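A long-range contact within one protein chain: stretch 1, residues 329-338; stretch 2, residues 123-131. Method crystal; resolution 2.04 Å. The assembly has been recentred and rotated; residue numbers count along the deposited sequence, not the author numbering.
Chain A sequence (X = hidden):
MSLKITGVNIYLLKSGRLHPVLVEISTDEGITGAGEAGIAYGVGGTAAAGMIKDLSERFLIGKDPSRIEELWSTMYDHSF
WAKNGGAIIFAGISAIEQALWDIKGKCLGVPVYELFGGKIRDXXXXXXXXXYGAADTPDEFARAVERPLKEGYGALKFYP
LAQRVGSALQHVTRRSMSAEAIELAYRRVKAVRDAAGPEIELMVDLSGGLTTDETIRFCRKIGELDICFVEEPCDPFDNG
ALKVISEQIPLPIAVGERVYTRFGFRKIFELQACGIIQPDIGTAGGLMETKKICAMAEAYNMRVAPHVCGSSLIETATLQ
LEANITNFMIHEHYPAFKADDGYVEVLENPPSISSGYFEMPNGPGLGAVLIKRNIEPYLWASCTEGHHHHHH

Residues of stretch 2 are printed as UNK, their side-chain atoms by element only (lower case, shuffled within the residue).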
HETATM    1  N   MSE A 329     -16.793 -22.462  16.175  1.00 14.29           N
HETATM    2  CA  MSE A 329     -15.940 -23.571  15.783  1.00 14.07           C
HETATM    3  C   MSE A 329     -15.898 -24.694  16.829  1.00 14.93           C
HETATM    4  O   MSE A 329     -16.334 -25.813  16.574  1.00 14.19           O
HETATM    5  CB  MSE A 329     -14.511 -23.087  15.534  1.00 16.63           C
HETATM    6  CG  MSE A 329     -13.550 -24.208  15.159  1.00 16.71           C
HETATM    7 SE   MSE A 329     -11.696 -23.635  15.134  1.00 26.97          SE
HETATM    8  CE  MSE A 329     -10.840 -25.385  15.044  1.00 19.86           C
ATOM      9  N   ILE A 330     -15.375 -24.385  18.008  1.00 15.33           N
ATOM     10  CA  ILE A 330     -15.231 -25.390  19.055  1.00 14.41           C
ATOM     11  C   ILE A 330     -15.103 -24.703  20.424  1.00 13.32           C
ATOM     12  O   ILE A 330     -14.708 -23.542  20.506  1.00 12.50           O
ATOM     13  CB  ILE A 330     -13.973 -26.250  18.747  1.00 13.68           C
ATOM     14  CG1 ILE A 330     -13.916 -27.492  19.635  1.00 15.64           C
ATOM     15  CG2 ILE A 330     -12.725 -25.404  18.914  1.00 13.63           C
ATOM     16  CD1 ILE A 330     -12.832 -28.477  19.193  1.00 13.53           C
ATOM     17  N   HIS A 331     -15.443 -25.431  21.486  1.00 12.43           N
ATOM     18  CA  HIS A 331     -15.399 -24.922  22.862  1.00 12.92           C
ATOM     19  C   HIS A 331     -14.099 -25.373  23.563  1.00 14.06           C
ATOM     20  O   HIS A 331     -13.535 -26.410  23.214  1.00 13.68           O
ATOM     21  CB  HIS A 331     -16.620 -25.469  23.616  1.00 13.57           C
ATOM     22  CG  HIS A 331     -16.698 -25.062  25.057  1.00 13.04           C
ATOM     23  ND1 HIS A 331     -17.359 -23.928  25.478  1.00 13.08           N
ATOM     24  CD2 HIS A 331     -16.244 -25.669  26.180  1.00 13.81           C
ATOM     25  CE1 HIS A 331     -17.314 -23.857  26.797  1.00 15.75           C
ATOM     26  NE2 HIS A 331     -16.643 -24.903  27.248  1.00 13.64           N
ATOM     27  N   GLU A 332     -13.636 -24.600  24.547  1.00 12.09           N
ATOM     28  CA  GLU A 332     -12.419 -24.939  25.297  1.00 12.13           C
ATOM     29  C   GLU A 332     -12.721 -25.320  26.752  1.00 12.46           C
ATOM     30  O   GLU A 332     -13.439 -24.607  27.450  1.00 11.33           O
ATOM     31  CB  GLU A 332     -11.436 -23.760  25.291  1.00 14.52           C
ATOM     32  CG  GLU A 332     -10.192 -23.995  26.159  1.00 13.65           C
ATOM     33  CD  GLU A 332      -9.217 -22.829  26.132  1.00 15.52           C
ATOM     34  OE1 GLU A 332      -9.686 -21.668  26.162  1.00 16.77           O
ATOM     35  OE2 GLU A 332      -7.988 -23.071  26.100  1.00 11.38           O
ATOM     36  N   HIS A 333     -12.155 -26.433  27.216  1.00 12.26           N
ATOM     37  CA  HIS A 333     -12.383 -26.881  28.589  1.00 12.04           C
ATOM     38  C   HIS A 333     -11.090 -27.375  29.263  1.00 13.19           C
ATOM     39  O   HIS A 333     -10.212 -27.931  28.599  1.00 12.70           O
ATOM     40  CB  HIS A 333     -13.439 -27.992  28.584  1.00 13.13           C
ATOM     41  CG  HIS A 333     -13.899 -28.401  29.950  1.00 16.03           C
ATOM     42  ND1 HIS A 333     -14.399 -27.503  30.867  1.00 16.24           N
ATOM     43  CD2 HIS A 333     -13.954 -29.616  30.545  1.00 16.38           C
ATOM     44  CE1 HIS A 333     -14.743 -28.145  31.968  1.00 17.35           C
ATOM     45  NE2 HIS A 333     -14.482 -29.429  31.800  1.00 17.68           N
ATOM     46  N   TYR A 334     -10.981 -27.140  30.571  1.00 11.05           N
ATOM     47  CA  TYR A 334      -9.822 -27.555  31.373  1.00 12.41           C
ATOM     48  C   TYR A 334     -10.353 -28.504  32.456  1.00 13.75           C
ATOM     49  O   TYR A 334     -10.404 -28.146  33.632  1.00 12.40           O
ATOM     50  CB  TYR A 334      -9.171 -26.352  32.074  1.00 12.39           C
ATOM     51  CG  TYR A 334      -8.547 -25.309  31.171  1.00 14.28           C
ATOM     52  CD1 TYR A 334      -7.164 -25.116  31.148  1.00 14.25           C
ATOM     53  CD2 TYR A 334      -9.339 -24.482  30.373  1.00 17.45           C
ATOM     54  CE1 TYR A 334      -6.584 -24.116  30.354  1.00 16.38           C
ATOM     55  CE2 TYR A 334      -8.772 -23.484  29.575  1.00 16.61           C
ATOM     56  CZ  TYR A 334      -7.395 -23.305  29.574  1.00 18.80           C
ATOM     57  OH  TYR A 334      -6.839 -22.302  28.804  1.00 20.13           O
ATOM     58  N   PRO A 335     -10.746 -29.726  32.074  1.00 13.40           N
ATOM     59  CA  PRO A 335     -11.274 -30.675  33.059  1.00 16.18           C
ATOM     60  C   PRO A 335     -10.390 -30.967  34.282  1.00 16.44           C
ATOM     61  O   PRO A 335     -10.900 -31.121  35.388  1.00 16.49           O
ATOM     62  CB  PRO A 335     -11.564 -31.923  32.213  1.00 14.11           C
ATOM     63  CG  PRO A 335     -10.539 -31.844  31.134  1.00 14.10           C
ATOM     64  CD  PRO A 335     -10.559 -30.376  30.764  1.00 12.94           C
ATOM     65  N   ALA A 336      -9.074 -31.022  34.091  1.00 17.61           N
ATOM     66  CA  ALA A 336      -8.155 -31.311  35.196  1.00 19.65           C
ATOM     67  C   ALA A 336      -8.198 -30.308  36.358  1.00 20.29           C
ATOM     68  O   ALA A 336      -7.973 -30.680  37.513  1.00 18.53           O
ATOM     69  CB  ALA A 336      -6.716 -31.434  34.667  1.00 19.63           C
ATOM     70  N   PHE A 337      -8.490 -29.045  36.058  1.00 18.17           N
ATOM     71  CA  PHE A 337      -8.539 -28.003  37.087  1.00 18.47           C
ATOM     72  C   PHE A 337      -9.588 -28.254  38.167  1.00 18.27           C
ATOM     73  O   PHE A 337      -9.428 -27.825  39.311  1.00 19.15           O
ATOM     74  CB  PHE A 337      -8.788 -26.631  36.441  1.00 17.37           C
ATOM     75  CG  PHE A 337      -7.623 -26.113  35.640  1.00 19.70           C
ATOM     76  CD1 PHE A 337      -6.588 -26.967  35.246  1.00 19.74           C
ATOM     77  CD2 PHE A 337      -7.565 -24.775  35.267  1.00 19.44           C
ATOM     78  CE1 PHE A 337      -5.517 -26.493  34.497  1.00 20.37           C
ATOM     79  CE2 PHE A 337      -6.496 -24.292  34.518  1.00 19.23           C
ATOM     80  CZ  PHE A 337      -5.472 -25.151  34.132  1.00 19.84           C
ATOM     81  N   LYS A 338     -10.659 -28.943  37.804  1.00 17.79           N
ATOM     82  CA  LYS A 338     -11.721 -29.231  38.753  1.00 18.92           C
ATOM     83  C   LYS A 338     -11.278 -30.197  39.857  1.00 18.77           C
ATOM     84  O   LYS A 338     -11.956 -30.328  40.875  1.00 17.20           O
ATOM     85  CB  LYS A 338     -12.940 -29.798  38.018  1.00 20.49           C
ATOM     86  CG  LYS A 338     -13.921 -28.740  37.484  1.00 25.85           C
ATOM     87  CD  LYS A 338     -13.275 -27.791  36.490  1.00 26.63           C
ATOM     88  CE  LYS A 338     -14.316 -26.919  35.784  1.00 27.71           C
ATOM     89  NZ  LYS A 338     -14.983 -25.935  36.683  1.00 25.94           N
ATOM     90  N   UNK A 123     -25.837 -28.338  21.561  1.00 19.17           N
ATOM     91  CA  UNK A 123     -24.638 -28.801  22.246  1.00 18.76           C
ATOM     92  C   UNK A 123     -23.414 -28.394  21.445  1.00 17.52           C
ATOM     93  O   UNK A 123     -23.512 -28.111  20.251  1.00 14.87           O
ATOM     94  c   UNK A 123     -24.789 -32.596  21.319  1.00 31.12           C
ATOM     95  n   UNK A 123     -23.857 -34.153  18.117  1.00 38.49           N
ATOM     96  n   UNK A 123     -24.141 -33.378  20.266  1.00 37.04           N
ATOM     97  n   UNK A 123     -25.620 -32.762  18.604  1.00 37.32           N
ATOM     98  c   UNK A 123     -24.547 -33.436  18.999  1.00 38.07           C
ATOM     99  c   UNK A 123     -24.606 -31.100  21.104  1.00 25.26           C
ATOM    100  c   UNK A 123     -24.675 -30.328  22.412  1.00 21.19           C
ATOM    101  N   UNK A 124     -22.261 -28.356  22.106  1.00 15.12           N
ATOM    102  CA  UNK A 124     -21.025 -27.987  21.436  1.00 14.49           C
ATOM    103  C   UNK A 124     -19.907 -28.942  21.789  1.00 14.95           C
ATOM    104  O   UNK A 124     -19.805 -29.417  22.919  1.00 15.72           O
ATOM    105  c   UNK A 124     -20.443 -26.468  23.341  1.00 14.57           C
ATOM    106  c   UNK A 124     -21.507 -25.530  21.275  1.00 14.10           C
ATOM    107  c   UNK A 124     -20.554 -26.574  21.824  1.00 14.40           C
ATOM    108  N   UNK A 125     -19.071 -29.222  20.803  1.00 15.12           N
ATOM    109  CA  UNK A 125     -17.926 -30.085  20.989  1.00 17.08           C
ATOM    110  C   UNK A 125     -16.824 -29.219  21.600  1.00 17.33           C
ATOM    111  O   UNK A 125     -16.756 -28.013  21.347  1.00 15.34           O
ATOM    112  c   UNK A 125     -16.284 -31.553  19.719  1.00 23.67           C
ATOM    113  c   UNK A 125     -13.601 -32.320  17.585  1.00 31.33           C
ATOM    114  n   UNK A 125     -12.445 -32.962  17.659  1.00 34.56           N
ATOM    115  n   UNK A 125     -14.615 -32.693  18.353  1.00 32.61           N
ATOM    116  c   UNK A 125     -15.917 -32.047  18.340  1.00 26.24           C
ATOM    117  c   UNK A 125     -17.471 -30.629  19.640  1.00 18.58           C
ATOM    118  n   UNK A 125     -13.747 -31.304  16.744  1.00 30.75           N
ATOM    119  N   UNK A 126     -15.959 -29.826  22.401  1.00 14.65           N
ATOM    120  CA  UNK A 126     -14.888 -29.071  23.029  1.00 14.74           C
ATOM    121  C   UNK A 126     -13.555 -29.778  22.907  1.00 13.55           C
ATOM    122  O   UNK A 126     -13.509 -30.978  22.681  1.00 14.78           O
ATOM    123  c   UNK A 126     -15.210 -28.846  24.508  1.00 13.94           C
ATOM    124  N   UNK A 127     -12.473 -29.020  23.036  1.00 11.89           N
ATOM    125  CA  UNK A 127     -11.147 -29.607  23.020  1.00 11.24           C
ATOM    126  C   UNK A 127     -10.674 -29.477  24.462  1.00 11.36           C
ATOM    127  O   UNK A 127     -11.183 -28.644  25.210  1.00 11.17           O
ATOM    128  c   UNK A 127      -8.615 -25.752  23.573  1.00 13.81           C
ATOM    129  c   UNK A 127      -9.231 -24.743  22.841  1.00 15.18           C
ATOM    130  c   UNK A 127     -10.171 -25.056  21.872  1.00 13.57           C
ATOM    131  c   UNK A 127     -10.496 -26.395  21.635  1.00 14.59           C
ATOM    132  c   UNK A 127      -9.892 -27.430  22.355  1.00 13.26           C
ATOM    133  o   UNK A 127      -8.921 -23.423  23.086  1.00 14.19           O
ATOM    134  c   UNK A 127     -10.211 -28.875  22.043  1.00 10.44           C
ATOM    135  c   UNK A 127      -8.952 -27.091  23.327  1.00 14.73           C
ATOM    136  N   UNK A 128      -9.724 -30.308  24.865  1.00 11.08           N
ATOM    137  CA  UNK A 128      -9.226 -30.249  26.230  1.00 12.29           C
ATOM    138  C   UNK A 128      -7.901 -29.488  26.357  1.00 12.04           C
ATOM    139  O   UNK A 128      -7.019 -29.594  25.506  1.00 11.28           O
ATOM    140  c   UNK A 128      -9.071 -31.678  26.788  1.00 10.67           C
ATOM    141  N   UNK A 129      -7.785 -28.711  27.428  1.00 12.09           N
ATOM    142  CA  UNK A 129      -6.570 -27.959  27.719  1.00 11.85           C
ATOM    143  C   UNK A 129      -6.272 -28.247  29.193  1.00 13.65           C
ATOM    144  O   UNK A 129      -7.084 -28.881  29.879  1.00 13.24           O
ATOM    145  o   UNK A 129      -4.419 -26.178  27.634  1.00 12.40           O
ATOM    146  c   UNK A 129      -5.506 -25.679  27.342  1.00 12.05           C
ATOM    147  c   UNK A 129      -6.800 -26.455  27.521  1.00 10.80           C
ATOM    148  n   UNK A 129      -5.620 -24.438  26.867  1.00 12.28           N
ATOM    149  N   UNK A 130      -5.118 -27.791  29.671  1.00 14.01           N
ATOM    150  CA  UNK A 130      -4.747 -27.985  31.066  1.00 14.33           C
ATOM    151  C   UNK A 130      -4.470 -29.412  31.517  1.00 14.50           C
ATOM    152  O   UNK A 130      -4.442 -29.690  32.718  1.00 15.73           O
ATOM    153  N   UNK A 131      -4.245 -30.314  30.570  1.00 13.07           N
ATOM    154  CA  UNK A 131      -3.993 -31.720  30.901  1.00 13.35           C
ATOM    155  C   UNK A 131      -2.506 -32.072  30.971  1.00 15.70           C
ATOM    156  O   UNK A 131      -2.158 -33.232  31.180  1.00 16.07           O
ATOM    157  c   UNK A 131      -4.661 -32.620  29.857  1.00 13.82           C
ATOM    158  c   UNK A 131      -2.460 -32.108  25.335  1.00 12.25           C
ATOM    159  c   UNK A 131      -3.282 -32.631  27.602  1.00 12.68           C
ATOM    160  c   UNK A 131      -1.444 -33.008  25.533  1.00 11.76           C
ATOM    161  c   UNK A 131      -5.060 -31.273  27.690  1.00 11.35           C
ATOM    162  c   UNK A 131      -4.369 -32.194  28.428  1.00 12.69           C
ATOM    163  n   UNK A 131      -4.469 -31.109  26.460  1.00 10.81           N
ATOM    164  c   UNK A 131      -1.323 -33.727  26.737  1.00 13.60           C
ATOM    165  c   UNK A 131      -2.232 -33.548  27.777  1.00 12.83           C
ATOM    166  c   UNK A 131      -3.375 -31.928  26.379  1.00 12.30           C
TER
HETATM  167  O   HOH W   1      -7.510 -30.873  31.691  1.00 13.15           O

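Position 123 carries three carbons, a nitrogen, and a carbon bearing two more nitrogens. That is a guanidinium on a three-carbon arm: Arg123. It lies out of reach of stretch 1.

Position 124 has three side-chain carbons, one of which carries the other two. A fork at CB without oxygen is valine. Val124 points toward stretch 1, and its CG2 lies 4.0 Å from His331 CB.

Position 125 again shows three carbons, a nitrogen, and a carbon with two nitrogens, so it is Arg125. Its extended chain (chi1 and chi2 both t) runs beside Ile330. Ile330 CD1 sits over one face of the guanidinium, 3.9 Å from Arg125 NH1. The backbone opens the ladder: His331 N donates to Arg125 O at 2.9 Å.

Position 126 has a single side-chain carbon and is Ala126. It pairs with His331 in a parallel bridge, CA to CA 4.2 Å. Its CB meets the edge of the imidazole, 3.7 Å from His331 CD2. Ala126 CA also makes a CH...O contact with His331 O at 3.0 Å.

Position 127 has one carbon leading to a six-carbon ring that bears an oxygen. This is tyrosine. Tyr127 lays one ring face over Glu332 CA, a CH-pi contact with that atom 4.1 Å from the ring centroid. Ile330 CG2 meets the ring edge, 3.7 Å from Tyr127 CD2. Tyr127 N donates to His331 O at 2.8 Å, and His333 N donates to Tyr127 O at 3.1 Å.

Position 128 shows one carbon and is Ala128. It bridges His333, on the same sheet face as Ala126 and His331. Its CB is 4.4 Å from Pro335 CD.

Position 129 has two carbons, the second carrying one oxygen and one nitrogen: a short amide, Asn129. Asn129 ND2 donates to Glu332 OE2 at 2.8 Å, with a nearly straight angle of 168°. Asn129 CB lies over one face of the Tyr334 ring, 3.8 Å from its centroid. Asn129 N donates to His333 O at 2.8 Å.

Position 130 has no side-chain atoms, so it is Gly130. Its phi of 67° favours glycine. An ideal CB would clash with Phe337 CE1 at 2.7 Å and Tyr334 CD1 at 2.8 Å.

Position 131 has one carbon, then fused five- and six-membered rings holding eight carbons and a nitrogen. This is Trp131. Its ring end leads away from stretch 1, and Trp131 NE1 makes a weak hydrogen bond to Ala128 O at 3.1 Å.

The contact is a short parallel ladder, with four backbone hydrogen bonds joining the two stretches, the last of them from Asn129, just past the strand. On the sheet face of Glu332 and Tyr127, ring packing adds to the pairing. Beyond the strands, Asn129 ties its amide to Glu332, and a water joins the loop at Asn129 to the 3-10 segment at Ala336: it donates to Asn129 O at 2.7 Å and accepts from Ala336 N at 2.9 Å. Gly130 leaves room for the two aromatic rings.

Stretch 2, residues 123-131: RVRAYANGW
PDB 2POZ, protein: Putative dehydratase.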